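Local structure of uncharacterized protein MJ1062 (Methanocaldococcus jannaschii, 3EO4) at residues W65-R70 / I93-G98; T74-G79 / F100-K105; L114-L119 / L145-T150. The protein is of unknown function but probably transfers acyl groups through the GNAT-type acetyltransferase domain described here, the C-terminal part of a longer protein. All blocks are in the same frame, centred on the assembly; numbering follows the deposited sequence.

The three contacts lie in one GNAT-type acetyltransferase domain. Contacts 1 and 2, with centres about 8 Å apart, share the antiparallel sheet: strand 74-84 runs between strands 63-71 and 92-97, and their segments alternate along the chain. They touch directly, G98 N lying 2.8 Å from V78 O in a probable hydrogen bond. Contact 3 comes later in sequence, about 15 Å from contact 1 and 21 Å from contact 2, centre to centre. Helix 107-121 follows the loop of contact 2, packs over the sheet of contact 1 through V115 on W65, and carries L116 to contact 3. The helix thus joins the sheet to the C-terminal part of the fold.

Contact 1. Residues W65-R70 / I93-G98; sequences WIILLR and IGILIG
I95 and I97 reach I67 across the intervening strand 74-84 in the antiparallel sheet of the GNAT fold. Strands 63-71 and 92-97 are not neighbours: strand 74-84 lies between them and pairs with both, so the two run in broadly the same direction, their segment axes 40° apart and 8.8 Å at closest approach. No hydrogen bond joins the segments, and the contact is made by aliphatic side chains reaching over the strand between.

Along the second segment, I93 looks to helix 107-121, where it meets L119. I95 is the first to touch I67. Its CG1 branch is anti to the backbone N (chi1 174°), which carries CD1 out to I67 CD1 at 3.6 Å. The two side chains cross at about a right angle, methyl against methyl. L96 contributes backbone instead: its carbonyl O lies 4.0 Å from I67 CD1, a van der Waals approach without polar character.

I97 then returns to the same methyl, again with the side chains nearly perpendicular. Isoleucine suits all three places, since its branched CB fits an extended strand while the longer branch has the reach to pass over strand 74-84. The chain of I67 is stretched to its CD1 (chi2 166°), and S111 of helix 107-121 packs on the same residue, so this isoleucine is buried between sheet and helix. I97 also touches I107 and L102, and a bound MES molecule lies about 4 Å from its side chain. At G98 the strand has ended. The whole contact converges on one methyl, I67 CD1, which meets I97 CD1 at 3.7 Å.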
loop_
_atom_site.group_PDB
_atom_site.type_symbol
_atom_site.label_atom_id
_atom_site.label_comp_id
_atom_site.label_asym_id
_atom_site.label_seq_id
_atom_site.Cartn_x
_atom_site.Cartn_y
_atom_site.Cartn_z
ATOM N N TRP A 65 12.758 -9.200 -2.133
ATOM C CA TRP A 65 11.874 -9.733 -3.175
ATOM C C TRP A 65 10.459 -9.213 -2.949
ATOM O O TRP A 65 10.067 -8.890 -1.830
ATOM C CB TRP A 65 11.815 -11.262 -3.147
ATOM C CG TRP A 65 13.048 -12.056 -3.469
ATOM C CD1 TRP A 65 13.370 -12.615 -4.689
ATOM C CD2 TRP A 65 14.079 -12.491 -2.552
ATOM N NE1 TRP A 65 14.545 -13.330 -4.590
ATOM C CE2 TRP A 65 14.997 -13.279 -3.295
ATOM C CE3 TRP A 65 14.326 -12.273 -1.187
ATOM C CZ2 TRP A 65 16.154 -13.847 -2.718
ATOM C CZ3 TRP A 65 15.478 -12.847 -0.606
ATOM C CH2 TRP A 65 16.376 -13.621 -1.374
ATOM N N ILE A 66 9.705 -9.128 -4.035
ATOM C CA ILE A 66 8.272 -9.008 -3.992
ATOM C C ILE A 66 7.715 -10.428 -4.073
ATOM O O ILE A 66 8.195 -11.253 -4.866
ATOM C CB ILE A 66 7.749 -8.219 -5.238
ATOM C CG1 ILE A 66 8.426 -6.845 -5.328
ATOM C CG2 ILE A 66 6.255 -8.051 -5.192
ATOM C CD1 ILE A 66 8.182 -5.971 -4.080
ATOM N N ILE A 67 6.682 -10.686 -3.282
ATOM C CA ILE A 67 5.959 -11.956 -3.296
ATOM C C ILE A 67 4.766 -11.845 -4.251
ATOM O O ILE A 67 3.924 -10.972 -4.099
ATOM C CB ILE A 67 5.442 -12.303 -1.889
ATOM C CG1 ILE A 67 6.593 -12.271 -0.862
ATOM C CG2 ILE A 67 4.677 -13.629 -1.921
ATOM C CD1 ILE A 67 6.130 -12.275 0.590
ATOM N N LEU A 68 4.712 -12.728 -5.232
ATOM C CA LEU A 68 3.654 -12.722 -6.202
ATOM C C LEU A 68 2.736 -13.891 -5.934
ATOM O O LEU A 68 3.202 -14.986 -5.681
ATOM C CB LEU A 68 4.261 -12.879 -7.578
ATOM C CG LEU A 68 4.749 -11.673 -8.394
ATOM C CD1 LEU A 68 5.088 -10.433 -7.602
ATOM C CD2 LEU A 68 5.885 -12.087 -9.352
ATOM N N LEU A 69 1.431 -13.666 -5.979
ATOM C CA LEU A 69 0.480 -14.747 -5.818
ATOM C C LEU A 69 -0.190 -14.948 -7.169
ATOM O O LEU A 69 -0.712 -14.002 -7.750
ATOM C CB LEU A 69 -0.552 -14.452 -4.713
ATOM C CG LEU A 69 -1.767 -15.403 -4.660
ATOM C CD1 LEU A 69 -1.404 -16.852 -4.284
ATOM C CD2 LEU A 69 -2.852 -14.907 -3.748
ATOM N N ARG A 70 -0.144 -16.185 -7.658
ATOM C CA ARG A 70 -0.791 -16.550 -8.893
ATOM C C ARG A 70 -2.084 -17.243 -8.520
ATOM O O ARG A 70 -2.097 -18.237 -7.789
ATOM C CB ARG A 70 0.075 -17.492 -9.739
ATOM C CG ARG A 70 -0.554 -17.830 -11.081
ATOM C CD ARG A 70 0.240 -18.876 -11.840
ATOM N NE ARG A 70 1.632 -18.463 -12.050
ATOM C CZ ARG A 70 2.078 -17.839 -13.144
ATOM N NH1 ARG A 70 1.243 -17.537 -14.138
ATOM N NH2 ARG A 70 3.365 -17.511 -13.243
ATOM N N ILE A 93 16.246 -12.829 8.113
ATOM C CA ILE A 93 15.112 -12.901 7.167
ATOM C C ILE A 93 13.987 -12.007 7.666
ATOM O O ILE A 93 13.596 -12.098 8.833
ATOM C CB ILE A 93 14.514 -14.346 7.062
ATOM C CG1 ILE A 93 15.597 -15.410 6.932
ATOM C CG2 ILE A 93 13.411 -14.455 5.965
ATOM C CD1 ILE A 93 16.360 -15.287 5.730
ATOM N N GLY A 94 13.448 -11.185 6.766
ATOM C CA GLY A 94 12.254 -10.376 7.042
ATOM C C GLY A 94 11.113 -10.729 6.093
ATOM O O GLY A 94 11.346 -11.098 4.926
ATOM N N ILE A 95 9.878 -10.636 6.581
ATOM C CA ILE A 95 8.726 -10.979 5.744
ATOM C C ILE A 95 7.559 -10.056 6.096
ATOM O O ILE A 95 7.377 -9.695 7.257
ATOM C CB ILE A 95 8.325 -12.517 5.891
ATOM C CG1 ILE A 95 7.035 -12.880 5.150
ATOM C CG2 ILE A 95 8.123 -12.907 7.371
ATOM C CD1 ILE A 95 7.275 -13.520 3.795
ATOM N N LEU A 96 6.749 -9.722 5.098
ATOM C CA LEU A 96 5.592 -8.873 5.277
ATOM C C LEU A 96 4.597 -9.284 4.205
ATOM O O LEU A 96 4.956 -9.318 3.048
ATOM C CB LEU A 96 6.043 -7.437 5.054
ATOM C CG LEU A 96 5.166 -6.204 4.938
ATOM C CD1 LEU A 96 6.128 -5.008 4.742
ATOM C CD2 LEU A 96 4.202 -6.238 3.779
ATOM N N ILE A 97 3.385 -9.669 4.595
ATOM C CA ILE A 97 2.302 -9.870 3.652
ATOM C C ILE A 97 1.425 -8.620 3.771
ATOM O O ILE A 97 0.877 -8.344 4.841
ATOM C CB ILE A 97 1.497 -11.188 3.935
ATOM C CG1 ILE A 97 2.420 -12.423 3.877
ATOM C CG2 ILE A 97 0.252 -11.321 3.013
ATOM C CD1 ILE A 97 2.989 -12.717 2.459
ATOM N N GLY A 98 1.332 -7.866 2.661
ATOM C CA GLY A 98 0.548 -6.646 2.589
ATOM C C GLY A 98 -0.972 -6.784 2.557
ATOM O O GLY A 98 -1.648 -5.955 3.139
#

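Contact 2. Residues T74-G79 / F100-K105; sequences TIRKVG and FFLWGK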
loop_
_atom_site.group_PDB
_atom_site.type_symbol
_atom_site.label_atom_id
_atom_site.label_comp_id
_atom_site.label_asym_id
_atom_site.label_seq_id
_atom_site.Cartn_x
_atom_site.Cartn_y
_atom_site.Cartn_z
ATOM N N THR A 74 -3.598 -15.780 -12.798
ATOM C CA THR A 74 -3.207 -14.403 -12.945
ATOM C C THR A 74 -2.417 -13.969 -11.720
ATOM O O THR A 74 -2.807 -14.273 -10.588
ATOM C CB THR A 74 -4.427 -13.529 -13.188
ATOM O OG1 THR A 74 -4.720 -13.557 -14.594
ATOM C CG2 THR A 74 -4.168 -12.092 -12.746
ATOM N N ILE A 75 -1.300 -13.274 -11.936
ATOM C CA ILE A 75 -0.418 -12.959 -10.817
ATOM C C ILE A 75 -0.630 -11.534 -10.261
ATOM O O ILE A 75 -0.926 -10.620 -11.019
ATOM C CB ILE A 75 1.092 -13.248 -11.140
ATOM C CG1 ILE A 75 1.864 -11.968 -11.448
ATOM C CG2 ILE A 75 1.289 -14.245 -12.293
ATOM C CD1 ILE A 75 2.545 -11.486 -10.249
ATOM N N ARG A 76 -0.451 -11.362 -8.947
ATOM C CA ARG A 76 -0.534 -10.059 -8.291
ATOM C C ARG A 76 0.495 -9.948 -7.160
ATOM O O ARG A 76 0.955 -10.966 -6.651
ATOM C CB ARG A 76 -1.958 -9.811 -7.766
ATOM C CG ARG A 76 -2.254 -10.360 -6.348
ATOM C CD ARG A 76 -3.708 -10.054 -5.980
ATOM N NE ARG A 76 -4.135 -10.583 -4.685
ATOM C CZ ARG A 76 -4.847 -11.704 -4.558
ATOM N NH1 ARG A 76 -5.177 -12.406 -5.634
ATOM N NH2 ARG A 76 -5.249 -12.120 -3.364
ATOM N N LYS A 77 0.844 -8.714 -6.775
ATOM C CA LYS A 77 1.809 -8.433 -5.682
ATOM C C LYS A 77 1.153 -8.402 -4.312
ATOM O O LYS A 77 0.230 -7.614 -4.080
ATOM C CB LYS A 77 2.472 -7.079 -5.907
ATOM C CG LYS A 77 3.627 -7.083 -6.897
ATOM C CD LYS A 77 3.308 -6.515 -8.249
ATOM C CE LYS A 77 2.748 -5.086 -8.203
ATOM N NZ LYS A 77 3.725 -4.191 -7.578
ATOM N N VAL A 78 1.642 -9.217 -3.377
ATOM C CA VAL A 78 0.916 -9.396 -2.126
ATOM C C VAL A 78 1.760 -9.158 -0.899
ATOM O O VAL A 78 1.208 -9.074 0.192
ATOM C CB VAL A 78 0.245 -10.809 -1.990
ATOM C CG1 VAL A 78 -0.793 -11.071 -3.099
ATOM C CG2 VAL A 78 1.300 -11.912 -1.960
ATOM N N GLY A 79 3.087 -9.108 -1.057
ATOM C CA GLY A 79 3.963 -8.859 0.086
ATOM C C GLY A 79 5.409 -8.713 -0.318
ATOM O O GLY A 79 5.733 -8.599 -1.515
ATOM N N PHE A 100 -4.348 -8.173 3.886
ATOM C CA PHE A 100 -4.680 -8.620 5.251
ATOM C C PHE A 100 -5.484 -9.896 5.376
ATOM O O PHE A 100 -5.357 -10.609 6.374
ATOM C CB PHE A 100 -5.420 -7.521 6.007
ATOM C CG PHE A 100 -4.610 -6.298 6.191
ATOM C CD1 PHE A 100 -3.980 -6.057 7.406
ATOM C CD2 PHE A 100 -4.441 -5.393 5.134
ATOM C CE1 PHE A 100 -3.209 -4.910 7.583
ATOM C CE2 PHE A 100 -3.689 -4.249 5.300
ATOM C CZ PHE A 100 -3.055 -4.003 6.524
ATOM N N PHE A 101 -6.337 -10.165 4.402
ATOM C CA PHE A 101 -7.207 -11.340 4.470
ATOM C C PHE A 101 -6.572 -12.549 3.772
ATOM O O PHE A 101 -7.262 -13.495 3.404
ATOM C CB PHE A 101 -8.601 -11.007 3.933
ATOM C CG PHE A 101 -9.392 -10.106 4.843
ATOM C CD1 PHE A 101 -10.096 -10.635 5.939
ATOM C CD2 PHE A 101 -9.436 -8.729 4.627
ATOM C CE1 PHE A 101 -10.847 -9.802 6.801
ATOM C CE2 PHE A 101 -10.182 -7.887 5.484
ATOM C CZ PHE A 101 -10.891 -8.428 6.568
ATOM N N LEU A 102 -5.258 -12.474 3.598
ATOM C CA LEU A 102 -4.412 -13.568 3.132
ATOM C C LEU A 102 -3.645 -14.186 4.295
ATOM O O LEU A 102 -3.286 -15.364 4.247
ATOM C CB LEU A 102 -3.363 -13.056 2.135
ATOM C CG LEU A 102 -3.833 -12.680 0.733
ATOM C CD1 LEU A 102 -2.618 -12.381 -0.175
ATOM C CD2 LEU A 102 -4.681 -13.760 0.146
ATOM N N TRP A 103 -3.363 -13.366 5.313
ATOM C CA TRP A 103 -2.749 -13.821 6.553
ATOM C C TRP A 103 -3.393 -15.113 7.021
ATOM O O TRP A 103 -4.600 -15.293 6.899
ATOM C CB TRP A 103 -2.840 -12.744 7.653
ATOM C CG TRP A 103 -2.036 -11.472 7.374
ATOM C CD1 TRP A 103 -1.455 -11.113 6.203
ATOM C CD2 TRP A 103 -1.805 -10.377 8.290
ATOM N NE1 TRP A 103 -0.820 -9.888 6.338
ATOM C CE2 TRP A 103 -1.029 -9.414 7.607
ATOM C CE3 TRP A 103 -2.147 -10.141 9.636
ATOM C CZ2 TRP A 103 -0.597 -8.220 8.214
ATOM C CZ3 TRP A 103 -1.717 -8.950 10.238
ATOM C CH2 TRP A 103 -0.958 -8.001 9.522
ATOM N N GLY A 104 -2.561 -16.021 7.521
ATOM C CA GLY A 104 -3.015 -17.330 7.978
ATOM C C GLY A 104 -3.285 -18.319 6.849
ATOM O O GLY A 104 -4.004 -19.285 7.056
ATOM N N LYS A 105 -2.703 -18.102 5.665
ATOM C CA LYS A 105 -2.866 -19.046 4.527
ATOM C C LYS A 105 -1.560 -19.611 3.949
ATOM O O LYS A 105 -1.544 -20.135 2.819
ATOM C CB LYS A 105 -3.730 -18.436 3.425
ATOM C CG LYS A 105 -5.190 -18.368 3.826
ATOM C CD LYS A 105 -5.967 -17.407 2.946
ATOM C CE LYS A 105 -7.458 -17.552 3.217
ATOM N NZ LYS A 105 -8.203 -16.361 2.739
#
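L102 fits its two methyls against V78 and R76, joining the loop after strand 92-97 to strand 74-84. From the backbone of L102, CB points toward the strand. With chi1 at -73°, CG stands beside the backbone N and anti to the carbonyl carbon, and there the side chain forks. CD1 meets the valine: it lies 3.7 Å from V78 CG1 and equally near V78 CB, the two side chains crossing at about a right angle. CD2 comes closest to the arginine, 3.9 Å from R76 NH2 and oblique to the guanidinium, with CD1 only slightly farther from the same nitrogen. Leucine suits the place because its two methyls fill the angle between V78 and the guanidinium, whose charge is met by E99.

R76 comes from the opposite direction, its chain extended from CG to NE. The charge has its own partners: NE forms a salt bridge with E99 OE1, and W49 of the second subunit makes a cation-pi contact with the group. L102 therefore packs beside an arginine that is already paired, while the buried V78 gives a compact apolar surface for CD1.

The backbone of the loop is shaped by a type II turn from L102 to K105, in which G104 has a positive phi (78°) that glycine tolerates readily. The extended side chain of K105 runs back alongside the turn, and its NZ donates to F101 O at 3.1 Å, with a C=O...N angle of 162°. G104 N also hydrogen-bonds a sulfonate oxygen of a bound MES molecule, probably from the crystallisation liquor. An anion held by a backbone amide between strand 92-97 and helix 107-121 is consistent with the pyrophosphate-binding loop of GNAT acetyltransferases, which grips acetyl-CoA at the same point of the fold.

Contact 3. Residues L114-L119 / L145-T150; sequences LVLKWL and LGFKKT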
loop_
_atom_site.group_PDB
_atom_site.type_symbol
_atom_site.label_atom_id
_atom_site.label_comp_id
_atom_site.label_asym_id
_atom_site.label_seq_id
_atom_site.Cartn_x
_atom_site.Cartn_y
_atom_site.Cartn_z
ATOM N N LEU A 114 11.196 -20.514 0.370
ATOM C CA LEU A 114 11.890 -20.180 -0.887
ATOM C C LEU A 114 13.245 -19.455 -0.637
ATOM O O LEU A 114 14.253 -19.781 -1.233
ATOM C CB LEU A 114 10.983 -19.368 -1.832
ATOM C CG LEU A 114 9.839 -20.082 -2.590
ATOM C CD1 LEU A 114 8.959 -19.085 -3.341
ATOM C CD2 LEU A 114 10.375 -21.142 -3.574
ATOM N N VAL A 115 13.250 -18.479 0.248
ATOM C CA VAL A 115 14.485 -17.768 0.613
ATOM C C VAL A 115 15.509 -18.702 1.293
ATOM O O VAL A 115 16.671 -18.681 0.925
ATOM C CB VAL A 115 14.180 -16.518 1.489
ATOM C CG1 VAL A 115 15.460 -15.897 2.019
ATOM C CG2 VAL A 115 13.409 -15.483 0.676
ATOM N N LEU A 116 15.065 -19.544 2.238
ATOM C CA LEU A 116 15.934 -20.527 2.873
ATOM C C LEU A 116 16.598 -21.481 1.891
ATOM O O LEU A 116 17.772 -21.837 2.062
ATOM C CB LEU A 116 15.202 -21.328 3.968
ATOM C CG LEU A 116 14.549 -20.511 5.092
ATOM C CD1 LEU A 116 13.699 -21.419 5.949
ATOM C CD2 LEU A 116 15.538 -19.720 5.951
ATOM N N LYS A 117 15.855 -21.894 0.867
ATOM C CA LYS A 117 16.410 -22.792 -0.137
ATOM C C LYS A 117 17.511 -22.074 -0.932
ATOM O O LYS A 117 18.554 -22.654 -1.224
ATOM C CB LYS A 117 15.313 -23.325 -1.066
ATOM C CG LYS A 117 15.699 -24.588 -1.854
ATOM C CD LYS A 117 15.602 -25.854 -0.949
ATOM C CE LYS A 117 16.759 -26.859 -1.177
ATOM N NZ LYS A 117 16.715 -27.519 -2.509
ATOM N N TRP A 118 17.275 -20.815 -1.279
ATOM C CA TRP A 118 18.254 -20.041 -2.032
ATOM C C TRP A 118 19.518 -19.859 -1.195
ATOM O O TRP A 118 20.610 -20.058 -1.690
ATOM C CB TRP A 118 17.665 -18.683 -2.395
ATOM C CG TRP A 118 18.641 -17.733 -3.058
ATOM C CD1 TRP A 118 19.068 -17.775 -4.350
ATOM C CD2 TRP A 118 19.299 -16.598 -2.453
ATOM N NE1 TRP A 118 19.964 -16.750 -4.591
ATOM C CE2 TRP A 118 20.106 -16.003 -3.449
ATOM C CE3 TRP A 118 19.307 -16.053 -1.167
ATOM C CZ2 TRP A 118 20.895 -14.871 -3.200
ATOM C CZ3 TRP A 118 20.079 -14.923 -0.923
ATOM C CH2 TRP A 118 20.871 -14.347 -1.934
ATOM N N LEU A 119 19.364 -19.495 0.076
ATOM C CA LEU A 119 20.516 -19.361 1.008
ATOM C C LEU A 119 21.364 -20.626 1.154
ATOM O O LEU A 119 22.606 -20.583 1.085
ATOM C CB LEU A 119 20.027 -18.947 2.403
ATOM C CG LEU A 119 19.447 -17.557 2.539
ATOM C CD1 LEU A 119 18.814 -17.453 3.924
ATOM C CD2 LEU A 119 20.568 -16.484 2.337
ATOM N N LEU A 145 8.622 -23.564 10.423
ATOM C CA LEU A 145 9.785 -23.903 9.600
ATOM C C LEU A 145 10.979 -24.350 10.432
ATOM O O LEU A 145 12.100 -24.457 9.920
ATOM C CB LEU A 145 10.188 -22.732 8.698
ATOM C CG LEU A 145 9.167 -22.294 7.652
ATOM C CD1 LEU A 145 9.574 -20.948 7.043
ATOM C CD2 LEU A 145 8.931 -23.366 6.575
ATOM N N GLY A 146 10.743 -24.623 11.708
ATOM C CA GLY A 146 11.792 -25.159 12.529
ATOM C C GLY A 146 12.693 -24.148 13.229
ATOM O O GLY A 146 13.649 -24.553 13.854
ATOM N N PHE A 147 12.401 -22.853 13.108
ATOM C CA PHE A 147 13.109 -21.806 13.879
ATOM C C PHE A 147 12.818 -21.957 15.367
ATOM O O PHE A 147 11.709 -22.347 15.763
ATOM C CB PHE A 147 12.702 -20.392 13.470
ATOM C CG PHE A 147 13.259 -19.942 12.138
ATOM C CD1 PHE A 147 14.210 -18.912 12.080
ATOM C CD2 PHE A 147 12.796 -20.512 10.932
ATOM C CE1 PHE A 147 14.699 -18.458 10.834
ATOM C CE2 PHE A 147 13.300 -20.070 9.664
ATOM C CZ PHE A 147 14.244 -19.048 9.619
ATOM N N LYS A 148 13.811 -21.597 16.169
ATOM C CA LYS A 148 13.804 -21.799 17.626
ATOM C C LYS A 148 14.162 -20.495 18.291
ATOM O O LYS A 148 15.163 -19.887 17.928
ATOM C CB LYS A 148 14.877 -22.821 17.963
ATOM C CG LYS A 148 15.027 -23.169 19.406
ATOM C CD LYS A 148 15.943 -24.368 19.526
ATOM C CE LYS A 148 17.282 -23.966 20.066
ATOM N NZ LYS A 148 17.143 -23.927 21.550
ATOM N N LYS A 149 13.347 -20.059 19.247
ATOM C CA LYS A 149 13.683 -18.886 20.039
ATOM C C LYS A 149 15.040 -19.109 20.679
ATOM O O LYS A 149 15.242 -20.086 21.386
ATOM C CB LYS A 149 12.634 -18.604 21.129
ATOM C CG LYS A 149 12.756 -17.198 21.709
ATOM C CD LYS A 149 11.923 -17.027 22.985
ATOM C CE LYS A 149 10.501 -16.725 22.634
ATOM N NZ LYS A 149 9.619 -17.392 23.620
ATOM N N THR A 150 15.962 -18.197 20.427
ATOM C CA THR A 150 17.362 -18.413 20.788
ATOM C C THR A 150 17.913 -17.410 21.799
ATOM O O THR A 150 18.699 -17.779 22.659
ATOM C CB THR A 150 18.235 -18.481 19.497
ATOM O OG1 THR A 150 18.454 -19.852 19.153
ATOM C CG2 THR A 150 19.579 -17.821 19.657
#
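With chi1 of -56° in L116 and -74° in F147, each side chain has its CG anti to the carbonyl carbon, and the two groups reach toward one another from opposite directions. Beyond CG the leucine forks, and both its methyls lie at the rim of the phenylalanine ring. L116 CD2 lies 3.9 Å from F147 CZ, close to the plane of the ring, and L116 CD1 is 4.0 Å from F147 CE2. The methyls thus meet an edge of the aromatic ring. L145 adds a looser touch, its CD1 standing 4.3 Å from L116 CD1, while it also packs on V112 and R109 of helix 107-121.

Leucine suits the face of helix 107-121 turned to 145-147 because its fork spans the two rim carbons. Phenylalanine gives a flat, buried partner, which F142 meets edge-to-face and which Y160 and V162 of strand 157-163 also touch. Between L145 and F147, G146 makes the chain turn: it is the C-prime residue of a Schellman motif closing helix 136-144, with F147 N directed to F142 O and G146 N to E143 O. At its backbone angles (phi 88°) a CB would press on the carbonyl O of L145, which calls for glycine. This Leu-Gly-Phe sequence, ending a helix and leading into a strand, is typical of the C-terminal part of GNAT domains.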